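Local coordinates for ankyrin-repeat protein (Cryptosporidium parvum, PDB 2W4S), which probably binds RNA through the PHAX-type RNA-binding domain that this fragment comprises, as the snRNA and snoRNA transport factor PHAX does, at residues K23-I26 / A27-I30; R37-Q40 / L41-N44; D80-T83 / I84-N88. All coordinates share one frame; numbering follows the deposited sequence.

Three local contacts sample the RNA-binding domain. Contacts 1 and 2 share helix 24-50 and meet where Val29 and Ile30 pack on Ser38, whereas contact 3 forms the turn into helix 84-91. Contact 2 is the most buried and within reach of the second subunit. Contact 1 is mixed, with a salt bridge whose arginine reaches helix 84-91 and apolar groups packed on helices 6-18 and 65-78. Contact 3, at the surface, has its centre about 17 Å from that of contact 2, though Arg37 and Gln81 approach; here side chains of Thr83 and Glu86 take up amides with no earlier turn of the same helix to bond to. Main-chain i to i+4 bonds dominate the others.

Contact 1 of 3, residues K23-I26 / A27-I30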
# COMPACT_ATOMS: atom_id res chain seq x y z
N LYS C 23 1.87 -7.61 -13.25
CA LYS C 23 0.85 -8.19 -12.40
C LYS C 23 0.83 -9.69 -12.13
O LYS C 23 0.53 -10.09 -11.01
CB LYS C 23 -0.47 -7.41 -12.19
CG LYS C 23 -1.46 -7.19 -13.30
CD LYS C 23 -2.73 -6.63 -12.60
CE LYS C 23 -3.85 -6.24 -13.54
NZ LYS C 23 -3.62 -4.87 -14.06
N GLU C 24 1.25 -10.51 -13.10
CA GLU C 24 1.28 -11.96 -12.84
C GLU C 24 2.24 -12.40 -11.74
O GLU C 24 1.86 -13.24 -10.92
CB GLU C 24 1.39 -12.81 -14.11
CG GLU C 24 0.08 -13.59 -14.41
CD GLU C 24 -0.11 -14.89 -13.55
OE1 GLU C 24 -1.02 -14.94 -12.68
OE2 GLU C 24 0.63 -15.88 -13.77
N PHE C 25 3.43 -11.82 -11.67
CA PHE C 25 4.33 -12.17 -10.56
C PHE C 25 3.71 -11.84 -9.19
O PHE C 25 3.84 -12.62 -8.25
CB PHE C 25 5.74 -11.56 -10.71
CG PHE C 25 6.54 -11.58 -9.43
CD1 PHE C 25 7.15 -12.74 -8.97
CD2 PHE C 25 6.66 -10.42 -8.67
CE1 PHE C 25 7.87 -12.72 -7.76
CE2 PHE C 25 7.37 -10.41 -7.49
CZ PHE C 25 7.97 -11.55 -7.03
N ILE C 26 3.04 -10.71 -9.08
CA ILE C 26 2.39 -10.40 -7.81
C ILE C 26 1.11 -11.23 -7.63
O ILE C 26 0.83 -11.69 -6.53
CB ILE C 26 2.17 -8.86 -7.66
CG1 ILE C 26 3.52 -8.14 -7.68
CG2 ILE C 26 1.37 -8.52 -6.42
CD1 ILE C 26 4.40 -8.36 -6.45
N ALA C 27 0.35 -11.44 -8.71
CA ALA C 27 -0.77 -12.40 -8.68
C ALA C 27 -0.37 -13.79 -8.12
O ALA C 27 -1.10 -14.39 -7.32
CB ALA C 27 -1.38 -12.55 -10.06
N ARG C 28 0.78 -14.30 -8.53
CA ARG C 28 1.25 -15.58 -8.01
C ARG C 28 1.60 -15.53 -6.52
O ARG C 28 1.31 -16.48 -5.79
CB ARG C 28 2.36 -16.17 -8.91
CG ARG C 28 1.81 -16.56 -10.32
CD ARG C 28 2.82 -17.21 -11.28
NE ARG C 28 4.07 -16.46 -11.37
CZ ARG C 28 4.40 -15.60 -12.34
NH1 ARG C 28 3.58 -15.35 -13.35
NH2 ARG C 28 5.58 -14.98 -12.30
N VAL C 29 2.15 -14.42 -6.03
CA VAL C 29 2.39 -14.29 -4.58
C VAL C 29 1.09 -14.31 -3.77
O VAL C 29 0.98 -15.04 -2.78
CB VAL C 29 3.18 -13.02 -4.23
CG1 VAL C 29 3.34 -12.88 -2.71
CG2 VAL C 29 4.53 -13.02 -4.92
N ILE C 30 0.11 -13.52 -4.21
CA ILE C 30 -1.22 -13.48 -3.58
C ILE C 30 -1.91 -14.85 -3.61
O ILE C 30 -2.46 -15.28 -2.58
CB ILE C 30 -2.11 -12.40 -4.23
CG1 ILE C 30 -1.63 -11.01 -3.79
CG2 ILE C 30 -3.58 -12.60 -3.87
CD1 ILE C 30 -2.12 -9.88 -4.66
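The carbonyl oxygen Lys23 O takes the amide hydrogen of Ala27, N to O 2.7 Å and almost straight, opening a run of i to i+4 bonds at the start of helix 24-50. Arg28 N follows with a bond to Glu24 O at 2.8 Å, and Ile30 N reaches Ile26 O at 3.0 Å. Between them, the bond from Val29 N to Phe25 O is weak.

Outside the backbone, Glu24 and Arg28 form a salt bridge, with NH1 of Arg28 3.0 Å from OE2 of Glu24. The two side chains cross at about a right angle. OE2 sits at the edge of the guanidinium, in its plane, yet NH1 comes to this oxygen from above the carboxylate, and the two planes stand 70° apart. A bend at chi3 (-49°) folds the arginine back toward the first turn and lays one guanidinium face over the backbone there, with NH2 3.5 Å from CA of Phe25. Glu24 OE1 has a second cation, Lys31, and Arg28 NH2 is bonded to the carbonyl oxygen of Ile90 in helix 84-91.

The apolar side is looser. Val29 CG2 lies over one face of the Phe25 ring, offset toward the rim, 4.3 Å from CZ. Ile26 CG2 touches Ile30 CD1 at 4.1 Å. Phe25 and Val29 also meet Leu73 of helix 65-78, while Ile26 packs on Leu11, Ile14 and Leu18 of helix 6-18.

With two cations sharing one carboxylate, Glu24 probably stays ionised. Glu24 at NH1 and Ile90 O at NH2 hold the guanidinium, so Arg28 joins the first turn of the long helix to the C-terminal one.

Contact 2 of 3, residues R37-Q40 / L41-N44; sequences RSLQ and LYEN
Leu39 and Tyr42 meet through their CD2 atoms, 4.0 Å apart, the leucine methyl reaching the edge of the ring close to its plane. Tyr42 CG is anti to the backbone N (chi1 168°), which swings the ring off the helix axis and carries the hydroxyl well clear of the preceding turn. There it bonds to the OH of Tyr42 of the second subunit. Leu39 itself also packs on Val10 of helix 6-18 and on Met6 of the second subunit.

One turn after Gln40, Asn44 folds back along the helix. Its CG lies beside its own backbone N (chi1 -74°), and this brings the amide up against Gln40 O, 2.8 Å from ND2. The angle there is too poor for a hydrogen bond; the bond to this oxygen comes from the backbone, Asn44 N at 3.0 Å. Glu43 takes the other course, its extended chain running out to OE2, which bonds to Thr16 OG1 of the second subunit.

Leu41 packs its CB 3.3 Å from Ser38 O, and its side chain lies among Phe69, Leu72 and Leu73 of helix 65-78. Ser38 turns its hydroxyl back to Gly34 O, so its polar atom is satisfied within the same helix.

Beneath these side chains, Glu43 N is bonded to Leu39 O at 2.8 Å, and Leu41 and Tyr42 make the equivalent bonds to Arg37 and Ser38. With the backbone polar groups paired locally, the helix can present Leu41 to helix 65-78 and Leu39 to both helix 6-18 and the second subunit, and send the Tyr42 hydroxyl and Glu43 carboxylate across to that subunit.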
# COMPACT_ATOMS: atom_id res chain seq x y z
N ARG C 37 -1.01 -11.85 3.88
CA ARG C 37 0.46 -11.92 4.07
C ARG C 37 1.22 -11.10 3.02
O ARG C 37 2.28 -10.52 3.31
CB ARG C 37 0.97 -13.38 4.16
CG ARG C 37 0.44 -14.17 5.38
CD ARG C 37 0.70 -15.68 5.27
NE ARG C 37 1.86 -16.14 6.05
CZ ARG C 37 1.78 -16.91 7.14
NH1 ARG C 37 0.59 -17.33 7.59
NH2 ARG C 37 2.88 -17.29 7.79
N SER C 38 0.67 -11.04 1.80
CA SER C 38 1.15 -10.17 0.73
C SER C 38 1.26 -8.68 1.15
O SER C 38 2.29 -8.04 0.92
CB SER C 38 0.24 -10.29 -0.47
OG SER C 38 0.41 -11.55 -1.07
N LEU C 39 0.20 -8.16 1.78
CA LEU C 39 0.21 -6.77 2.22
C LEU C 39 1.27 -6.51 3.29
O LEU C 39 1.96 -5.49 3.23
CB LEU C 39 -1.17 -6.31 2.71
CG LEU C 39 -2.07 -5.46 1.80
CD1 LEU C 39 -3.30 -5.00 2.56
CD2 LEU C 39 -1.34 -4.25 1.22
N GLN C 40 1.39 -7.44 4.23
CA GLN C 40 2.46 -7.41 5.26
C GLN C 40 3.85 -7.37 4.66
O GLN C 40 4.73 -6.70 5.19
CB GLN C 40 2.38 -8.60 6.22
CG GLN C 40 1.33 -8.47 7.32
CD GLN C 40 1.26 -9.71 8.24
OE1 GLN C 40 0.17 -10.12 8.68
NE2 GLN C 40 2.42 -10.30 8.53
N LEU C 41 4.04 -8.09 3.56
CA LEU C 41 5.32 -8.07 2.83
C LEU C 41 5.58 -6.69 2.17
O LEU C 41 6.71 -6.18 2.17
CB LEU C 41 5.31 -9.18 1.78
CG LEU C 41 6.54 -9.94 1.31
CD1 LEU C 41 7.37 -10.52 2.48
CD2 LEU C 41 6.05 -11.04 0.42
N TYR C 42 4.52 -6.10 1.61
CA TYR C 42 4.59 -4.80 0.93
C TYR C 42 4.93 -3.74 1.96
O TYR C 42 5.85 -2.94 1.77
CB TYR C 42 3.27 -4.51 0.21
CG TYR C 42 3.13 -3.10 -0.28
CD1 TYR C 42 4.09 -2.54 -1.09
CD2 TYR C 42 2.02 -2.33 0.06
CE1 TYR C 42 3.99 -1.25 -1.52
CE2 TYR C 42 1.89 -1.00 -0.39
CZ TYR C 42 2.88 -0.48 -1.18
OH TYR C 42 2.81 0.79 -1.66
N GLU C 43 4.22 -3.81 3.08
CA GLU C 43 4.48 -2.94 4.22
C GLU C 43 5.90 -3.03 4.73
O GLU C 43 6.54 -1.99 4.99
CB GLU C 43 3.54 -3.24 5.37
CG GLU C 43 3.82 -2.32 6.52
CD GLU C 43 3.18 -2.75 7.80
OE1 GLU C 43 2.79 -3.94 7.94
OE2 GLU C 43 3.08 -1.87 8.69
N ASN C 44 6.39 -4.27 4.89
CA ASN C 44 7.73 -4.52 5.41
C ASN C 44 8.79 -3.99 4.48
O ASN C 44 9.78 -3.44 4.95
CB ASN C 44 7.96 -6.00 5.69
CG ASN C 44 7.23 -6.47 6.94
OD1 ASN C 44 7.09 -5.72 7.91
ND2 ASN C 44 6.72 -7.71 6.91

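Contact 3 of 3, residues D80-T83 / I84-N88; sequences DQIT and IQEWN
The chain is extended at Thr83 (psi 166°) and turns into helix at Ile84, with Trp87 N closing the first turn by a 2.9 Å bond to Thr83 O. Thr83 is the N-cap. Its OG1 lies between the backbone N and the carbonyl carbon (chi1 68°), and from there it accepts the amide of Glu86, N to OG1 2.8 Å. Glu86 returns the favour: CG lies beside the backbone N and the chain runs extended from there toward the cap, so that OE1 receives the amide of Thr83, 3.2 Å from its N. That donor comes from above the carboxylate, 39° out of its plane. The two reciprocal bonds make a capping box, which satisfies two amides around the helix start, Thr83 N and Glu86 N. A water spans weakly from Glu86 OE1 to Gln81 O.

Ile82 lies against the same turn, its CG2 3.7 Å from CB of Glu86 and 4.2 Å from CB of Trp87. Its pairing with Trp87, across the cap, is that of a hydrophobic staple. Further along, Ile84 O is gripped twice by Asn88, by the backbone N at 3.0 Å and by ND2 at 3.1 Å, the latter arriving from above the carbonyl plane.

Just upstream, Asp80 is the C-prime residue of the Schellman motif that ends helix 65-78, so one helix stops and the next begins within a few residues. Ile82 packs on Leu73 of helix 65-78 and Ile33 of helix 24-50, while Trp87 lies on Lys74 and Val77, holding helix 84-91 against helix 65-78.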
# COMPACT_ATOMS: atom_id res chain seq x y z
N ASP C 80 10.97 -21.17 6.06
CA ASP C 80 10.04 -22.29 5.82
C ASP C 80 8.57 -21.87 5.75
O ASP C 80 7.70 -22.63 6.15
CB ASP C 80 10.25 -23.42 6.86
CG ASP C 80 11.65 -24.07 6.76
OD1 ASP C 80 12.09 -24.37 5.62
OD2 ASP C 80 12.32 -24.28 7.82
N GLN C 81 8.30 -20.67 5.26
CA GLN C 81 6.93 -20.15 5.19
C GLN C 81 6.29 -20.43 3.84
O GLN C 81 5.08 -20.61 3.73
CB GLN C 81 6.90 -18.64 5.48
CG GLN C 81 7.08 -18.27 6.94
CD GLN C 81 6.16 -19.05 7.83
OE1 GLN C 81 4.93 -18.93 7.73
NE2 GLN C 81 6.73 -19.89 8.69
N ILE C 82 7.13 -20.48 2.83
CA ILE C 82 6.77 -20.77 1.45
C ILE C 82 7.60 -22.01 1.14
O ILE C 82 8.75 -22.03 1.54
CB ILE C 82 7.17 -19.58 0.53
CG1 ILE C 82 6.15 -18.49 0.64
CG2 ILE C 82 7.30 -19.97 -0.92
CD1 ILE C 82 6.60 -17.18 -0.02
N THR C 83 7.05 -23.02 0.47
CA THR C 83 7.83 -24.21 0.05
C THR C 83 8.69 -23.88 -1.16
O THR C 83 8.48 -22.87 -1.83
CB THR C 83 6.94 -25.38 -0.38
OG1 THR C 83 6.26 -25.03 -1.60
CG2 THR C 83 5.93 -25.77 0.71
N ILE C 84 9.66 -24.75 -1.47
CA ILE C 84 10.50 -24.58 -2.66
C ILE C 84 9.64 -24.64 -3.92
O ILE C 84 9.76 -23.78 -4.78
CB ILE C 84 11.64 -25.62 -2.79
CG1 ILE C 84 12.68 -25.48 -1.67
CG2 ILE C 84 12.32 -25.49 -4.14
CD1 ILE C 84 13.33 -24.12 -1.57
N GLN C 85 8.78 -25.64 -4.03
CA GLN C 85 7.79 -25.70 -5.11
C GLN C 85 7.00 -24.39 -5.26
O GLN C 85 6.84 -23.90 -6.38
CB GLN C 85 6.85 -26.87 -4.91
CG GLN C 85 7.10 -28.03 -5.84
CD GLN C 85 8.53 -28.60 -5.77
OE1 GLN C 85 9.40 -28.22 -6.57
NE2 GLN C 85 8.78 -29.52 -4.81
N GLU C 86 6.51 -23.83 -4.16
CA GLU C 86 5.78 -22.57 -4.25
C GLU C 86 6.66 -21.42 -4.72
O GLU C 86 6.21 -20.53 -5.44
CB GLU C 86 5.09 -22.23 -2.93
CG GLU C 86 3.91 -23.14 -2.63
CD GLU C 86 3.34 -22.95 -1.24
OE1 GLU C 86 3.99 -22.36 -0.36
OE2 GLU C 86 2.21 -23.39 -1.02
N TRP C 87 7.93 -21.44 -4.34
CA TRP C 87 8.85 -20.39 -4.75
C TRP C 87 9.12 -20.43 -6.26
O TRP C 87 9.27 -19.40 -6.90
CB TRP C 87 10.13 -20.51 -3.91
CG TRP C 87 11.36 -19.75 -4.36
CD1 TRP C 87 12.48 -20.29 -4.92
CD2 TRP C 87 11.61 -18.34 -4.24
NE1 TRP C 87 13.41 -19.32 -5.16
CE2 TRP C 87 12.91 -18.11 -4.76
CE3 TRP C 87 10.88 -17.25 -3.73
CZ2 TRP C 87 13.50 -16.82 -4.80
CZ3 TRP C 87 11.48 -15.95 -3.75
CH2 TRP C 87 12.77 -15.75 -4.29
N ASN C 88 9.18 -21.62 -6.82
CA ASN C 88 9.35 -21.82 -8.23
C ASN C 88 8.11 -21.41 -9.03
O ASN C 88 8.25 -20.85 -10.11
CB ASN C 88 9.74 -23.27 -8.51
CG ASN C 88 11.23 -23.51 -8.38
OD1 ASN C 88 11.93 -23.60 -9.38
ND2 ASN C 88 11.73 -23.59 -7.14
O HOH W 1 2.07 -21.40 2.28